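Local coordinates for major Capsid Protein VP1 (PDB 6Y9I) that forms the pentameric building blocks of a polyomavirus capsid and probably recognises glycan receptors on host cells, at residues G100-K113 / M264-L277. Numbering follows the deposited sequence.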
loop_
_atom_site.group_PDB
_atom_site.type_symbol
_atom_site.label_atom_id
_atom_site.label_comp_id
_atom_site.label_asym_id
_atom_site.label_seq_id
_atom_site.Cartn_x
_atom_site.Cartn_y
_atom_site.Cartn_z
ATOM N N GLY A 100 -5.299 -17.223 14.789
ATOM C CA GLY A 100 -5.992 -18.115 13.846
ATOM C C GLY A 100 -6.090 -17.541 12.441
ATOM O O GLY A 100 -6.978 -17.967 11.694
ATOM N N ILE A 101 -5.158 -16.667 12.046
ATOM C CA ILE A 101 -5.177 -15.975 10.728
ATOM C C ILE A 101 -5.051 -17.020 9.615
ATOM O O ILE A 101 -5.723 -16.875 8.581
ATOM C CB ILE A 101 -4.091 -14.885 10.682
ATOM C CG1 ILE A 101 -4.513 -13.716 11.578
ATOM C CG2 ILE A 101 -3.778 -14.465 9.242
ATOM C CD1 ILE A 101 -3.437 -12.644 11.812
ATOM N N GLY A 102 -4.276 -18.072 9.858
ATOM C CA GLY A 102 -4.084 -19.192 8.927
ATOM C C GLY A 102 -5.387 -19.836 8.500
ATOM O O GLY A 102 -5.474 -20.243 7.332
ATOM N N SER A 103 -6.375 -19.912 9.395
ATOM C CA SER A 103 -7.744 -20.440 9.119
ATOM C C SER A 103 -8.406 -19.688 7.958
ATOM O O SER A 103 -9.229 -20.267 7.241
ATOM C CB SER A 103 -8.599 -20.459 10.386
ATOM O OG SER A 103 -9.141 -19.182 10.719
ATOM N N LEU A 104 -7.985 -18.472 7.673
ATOM C CA LEU A 104 -8.614 -17.670 6.605
ATOM C C LEU A 104 -8.169 -18.118 5.207
ATOM O O LEU A 104 -8.711 -17.539 4.241
ATOM C CB LEU A 104 -8.290 -16.192 6.858
ATOM C CG LEU A 104 -8.737 -15.641 8.206
ATOM C CD1 LEU A 104 -8.284 -14.204 8.348
ATOM C CD2 LEU A 104 -10.257 -15.747 8.404
ATOM N N ILE A 105 -7.253 -19.086 5.062
ATOM C CA ILE A 105 -6.890 -19.654 3.725
ATOM C C ILE A 105 -7.982 -20.621 3.247
ATOM O O ILE A 105 -7.980 -20.910 2.049
ATOM C CB ILE A 105 -5.504 -20.338 3.689
ATOM C CG1 ILE A 105 -5.531 -21.715 4.363
ATOM C CG2 ILE A 105 -4.429 -19.419 4.280
ATOM C CD1 ILE A 105 -4.332 -22.615 4.063
ATOM N N SER A 106 -8.904 -21.092 4.101
ATOM C CA SER A 106 -9.878 -22.152 3.723
ATOM C C SER A 106 -10.643 -21.755 2.462
ATOM O O SER A 106 -11.238 -20.649 2.429
ATOM C CB SER A 106 -10.864 -22.497 4.794
ATOM O OG SER A 106 -11.716 -23.551 4.333
ATOM N N VAL A 107 -10.670 -22.660 1.483
ATOM C CA VAL A 107 -11.522 -22.518 0.277
ATOM C C VAL A 107 -12.442 -23.749 0.226
ATOM O O VAL A 107 -12.891 -24.112 -0.854
ATOM C CB VAL A 107 -10.690 -22.257 -0.993
ATOM C CG1 VAL A 107 -9.954 -20.929 -0.913
ATOM C CG2 VAL A 107 -9.677 -23.343 -1.303
ATOM N N HIS A 108 -12.836 -24.258 1.397
ATOM C CA HIS A 108 -13.875 -25.318 1.540
ATOM C C HIS A 108 -14.831 -24.926 2.676
ATOM O O HIS A 108 -15.209 -25.762 3.480
ATOM C CB HIS A 108 -13.216 -26.683 1.703
ATOM C CG HIS A 108 -12.164 -26.707 2.751
ATOM N ND1 HIS A 108 -12.468 -26.696 4.091
ATOM C CD2 HIS A 108 -10.816 -26.781 2.661
ATOM C CE1 HIS A 108 -11.345 -26.704 4.788
ATOM N NE2 HIS A 108 -10.325 -26.791 3.934
ATOM N N LEU A 109 -15.208 -23.660 2.701
ATOM C CA LEU A 109 -16.126 -23.086 3.712
ATOM C C LEU A 109 -17.524 -23.708 3.552
ATOM O O LEU A 109 -18.129 -23.633 2.480
ATOM C CB LEU A 109 -16.132 -21.559 3.553
ATOM C CG LEU A 109 -14.877 -20.819 4.034
ATOM C CD1 LEU A 109 -15.009 -19.323 3.809
ATOM C CD2 LEU A 109 -14.610 -21.077 5.492
ATOM N N LEU A 110 -18.030 -24.302 4.629
ATOM C CA LEU A 110 -19.378 -24.924 4.664
ATOM C C LEU A 110 -20.423 -23.878 4.262
ATOM O O LEU A 110 -20.377 -22.750 4.768
ATOM C CB LEU A 110 -19.646 -25.478 6.063
ATOM C CG LEU A 110 -18.999 -26.831 6.339
ATOM C CD1 LEU A 110 -18.969 -27.123 7.828
ATOM C CD2 LEU A 110 -19.739 -27.925 5.601
ATOM N N GLU A 111 -21.304 -24.270 3.346
ATOM C CA GLU A 111 -22.449 -23.477 2.840
ATOM C C GLU A 111 -21.984 -22.344 1.919
ATOM O O GLU A 111 -22.859 -21.636 1.421
ATOM C CB GLU A 111 -23.295 -22.936 3.993
ATOM C CG GLU A 111 -24.081 -24.032 4.681
ATOM C CD GLU A 111 -25.030 -23.547 5.762
ATOM O OE1 GLU A 111 -25.326 -22.349 5.796
ATOM O OE2 GLU A 111 -25.484 -24.380 6.541
ATOM N N ALA A 112 -20.691 -22.213 1.614
ATOM C CA ALA A 112 -20.164 -20.998 0.943
ATOM C C ALA A 112 -20.283 -21.135 -0.581
ATOM O O ALA A 112 -20.160 -22.231 -1.096
ATOM C CB ALA A 112 -18.755 -20.710 1.370
ATOM N N LYS A 113 -20.552 -20.022 -1.253
ATOM C CA LYS A 113 -20.599 -19.862 -2.728
ATOM C C LYS A 113 -19.335 -20.459 -3.365
ATOM O O LYS A 113 -18.211 -20.223 -2.869
ATOM C CB LYS A 113 -20.738 -18.369 -3.058
ATOM C CG LYS A 113 -20.896 -18.023 -4.529
ATOM C CD LYS A 113 -21.010 -16.523 -4.760
ATOM C CE LYS A 113 -20.746 -16.092 -6.196
ATOM N NZ LYS A 113 -21.942 -16.259 -7.070
ATOM N N MET A 264 -18.241 -14.492 4.855
ATOM C CA MET A 264 -18.493 -15.623 3.942
ATOM C C MET A 264 -19.779 -15.301 3.180
ATOM O O MET A 264 -20.642 -14.540 3.715
ATOM C CB MET A 264 -18.597 -16.954 4.688
ATOM C CG MET A 264 -19.780 -17.053 5.570
ATOM S SD MET A 264 -20.164 -18.765 6.006
ATOM C CE MET A 264 -21.123 -19.269 4.576
ATOM N N VAL A 265 -19.863 -15.817 1.966
ATOM C CA VAL A 265 -21.036 -15.713 1.054
ATOM C C VAL A 265 -21.691 -17.096 0.927
ATOM O O VAL A 265 -20.976 -18.102 0.626
ATOM C CB VAL A 265 -20.624 -15.130 -0.305
ATOM C CG1 VAL A 265 -21.823 -15.033 -1.224
ATOM C CG2 VAL A 265 -19.939 -13.775 -0.181
ATOM N N LYS A 266 -22.984 -17.157 1.251
ATOM C CA LYS A 266 -23.799 -18.387 1.221
ATOM C C LYS A 266 -24.125 -18.730 -0.233
ATOM O O LYS A 266 -24.547 -17.832 -0.965
ATOM C CB LYS A 266 -25.076 -18.183 2.048
ATOM C CG LYS A 266 -25.022 -18.770 3.450
ATOM C CD LYS A 266 -26.234 -18.444 4.314
ATOM C CE LYS A 266 -27.537 -18.949 3.739
ATOM N NZ LYS A 266 -27.517 -20.421 3.610
ATOM N N ALA A 267 -23.908 -19.976 -0.644
ATOM C CA ALA A 267 -24.186 -20.439 -2.020
ATOM C C ALA A 267 -25.680 -20.236 -2.356
ATOM O O ALA A 267 -25.973 -19.834 -3.454
ATOM C CB ALA A 267 -23.767 -21.886 -2.175
ATOM N N ASP A 268 -26.618 -20.545 -1.467
ATOM C CA ASP A 268 -28.041 -20.653 -1.895
ATOM C C ASP A 268 -28.631 -19.280 -2.241
ATOM O O ASP A 268 -29.514 -19.263 -3.118
ATOM C CB ASP A 268 -28.939 -21.363 -0.880
ATOM C CG ASP A 268 -28.559 -21.136 0.563
ATOM O OD1 ASP A 268 -27.844 -20.144 0.833
ATOM O OD2 ASP A 268 -28.973 -21.962 1.402
ATOM N N ASN A 269 -28.232 -18.189 -1.576
ATOM C CA ASN A 269 -28.899 -16.880 -1.778
ATOM C C ASN A 269 -27.899 -15.696 -1.816
ATOM O O ASN A 269 -28.350 -14.576 -2.146
ATOM C CB ASN A 269 -30.016 -16.732 -0.751
ATOM C CG ASN A 269 -29.536 -16.696 0.681
ATOM O OD1 ASN A 269 -28.321 -16.707 0.953
ATOM N ND2 ASN A 269 -30.496 -16.617 1.596
ATOM N N GLU A 270 -26.609 -15.947 -1.575
ATOM C CA GLU A 270 -25.490 -14.972 -1.636
ATOM C C GLU A 270 -25.578 -13.976 -0.477
ATOM O O GLU A 270 -24.911 -12.938 -0.567
ATOM C CB GLU A 270 -25.417 -14.273 -2.989
ATOM C CG GLU A 270 -25.060 -15.226 -4.103
ATOM C CD GLU A 270 -24.946 -14.570 -5.460
ATOM O OE1 GLU A 270 -25.999 -14.278 -6.108
ATOM O OE2 GLU A 270 -23.809 -14.382 -5.880
ATOM N N ALA A 271 -26.343 -14.301 0.568
ATOM C CA ALA A 271 -26.351 -13.580 1.855
ATOM C C ALA A 271 -25.005 -13.813 2.537
ATOM O O ALA A 271 -24.272 -14.720 2.130
ATOM C CB ALA A 271 -27.480 -14.037 2.725
ATOM N N ILE A 272 -24.651 -12.960 3.482
ATOM C CA ILE A 272 -23.296 -13.059 4.076
ATOM C C ILE A 272 -23.426 -13.353 5.557
ATOM O O ILE A 272 -24.506 -13.119 6.155
ATOM C CB ILE A 272 -22.458 -11.801 3.756
ATOM C CG1 ILE A 272 -23.017 -10.533 4.385
ATOM C CG2 ILE A 272 -22.287 -11.647 2.247
ATOM C CD1 ILE A 272 -22.604 -10.341 5.806
ATOM N N ARG A 273 -22.326 -13.835 6.124
ATOM C CA ARG A 273 -22.040 -13.750 7.565
ATOM C C ARG A 273 -20.666 -13.079 7.741
ATOM O O ARG A 273 -19.726 -13.448 7.036
ATOM C CB ARG A 273 -21.979 -15.130 8.217
ATOM C CG ARG A 273 -23.178 -16.043 8.032
ATOM C CD ARG A 273 -22.905 -17.381 8.695
ATOM N NE ARG A 273 -24.036 -18.291 8.579
ATOM C CZ ARG A 273 -24.988 -18.474 9.497
ATOM N NH1 ARG A 273 -24.985 -17.800 10.634
ATOM N NH2 ARG A 273 -25.959 -19.337 9.269
ATOM N N TYR A 274 -20.543 -12.196 8.723
ATOM C CA TYR A 274 -19.240 -11.713 9.213
ATOM C C TYR A 274 -18.519 -12.874 9.907
ATOM O O TYR A 274 -19.168 -13.686 10.564
ATOM C CB TYR A 274 -19.440 -10.542 10.169
ATOM C CG TYR A 274 -20.051 -9.308 9.562
ATOM C CD1 TYR A 274 -19.298 -8.437 8.776
ATOM C CD2 TYR A 274 -21.377 -8.976 9.793
ATOM C CE1 TYR A 274 -19.847 -7.292 8.218
ATOM C CE2 TYR A 274 -21.918 -7.799 9.288
ATOM C CZ TYR A 274 -21.161 -6.961 8.493
ATOM O OH TYR A 274 -21.715 -5.819 7.975
ATOM N N ARG A 275 -17.198 -12.918 9.782
ATOM C CA ARG A 275 -16.303 -13.818 10.547
ATOM C C ARG A 275 -15.360 -12.959 11.397
ATOM O O ARG A 275 -14.782 -12.001 10.858
ATOM C CB ARG A 275 -15.584 -14.741 9.558
ATOM C CG ARG A 275 -14.545 -15.672 10.158
ATOM C CD ARG A 275 -15.035 -16.496 11.339
ATOM N NE ARG A 275 -14.030 -17.455 11.751
ATOM C CZ ARG A 275 -13.944 -17.992 12.984
ATOM N NH1 ARG A 275 -14.788 -17.644 13.935
ATOM N NH2 ARG A 275 -13.022 -18.890 13.275
ATOM N N GLY A 276 -15.226 -13.276 12.696
ATOM C CA GLY A 276 -14.263 -12.642 13.609
ATOM C C GLY A 276 -13.248 -13.657 14.118
ATOM O O GLY A 276 -13.556 -14.858 14.123
ATOM N N LEU A 277 -12.094 -13.188 14.580
ATOM C CA LEU A 277 -11.069 -14.043 15.217
ATOM C C LEU A 277 -10.800 -13.537 16.626
ATOM O O LEU A 277 -10.994 -12.366 16.941
ATOM C CB LEU A 277 -9.797 -14.062 14.366
ATOM C CG LEU A 277 -9.937 -14.774 13.026
ATOM C CD1 LEU A 277 -8.689 -14.631 12.162
ATOM C CD2 LEU A 277 -10.275 -16.234 13.238
HETATM O O HOH W 1 -11.708 -19.007 10.701
HETATM O O HOH W 2 -25.688 -22.171 1.090
HETATM O O HOH W 3 -24.003 -19.854 6.259
#
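The backbone oxygen of Glu111 is gripped by two donors: Ala267 N, 2.8 Å from Glu111 O and lying in its carbonyl plane on a nearly straight bond (171° at the hydrogen), and a water that also accepts from Asp268 N. Two residues further on the direction reverses, Lys113 N giving its hydrogen to Val265 O at 2.7 Å, with the donor tilted out of the carbonyl plane. These two bonds flank Ala112 and Lys266 and make a single beta bridge, which ties the type II turn 109-112 to the hairpin 264-277. Two side-chain pairings accompany it. With CG anti to the backbone N (chi1 -176°), Lys113 runs alongside Val265 until a bend at its last torsion brings NZ to Glu270 OE2 at 2.9 Å, above the carboxylate plane; the other oxygen, Glu270 OE1, accepts from Lys117 N of a neighbouring subunit. Glu111 lies beside Lys266 in a long salt bridge, while Lys266 NZ bonds more closely to the syn side of Asp268 OD1, and a water links Glu111 OE1 to Arg273 NE. Against the turn, the Met264 chain, bent at its last torsion, places CE 3.6 Å from Leu110 O. At the far end, Leu104 and Leu277 meet tip to tip, CD1 to CD1 at 3.9 Å, beside a water joining Ser103 OG to Arg275 NH2. The whole illustrates how a long loop between strands is pinned to the loop end of a beta hairpin at a subunit interface, within the antiparallel jelly-roll of the polyomavirus VP1 pentamer.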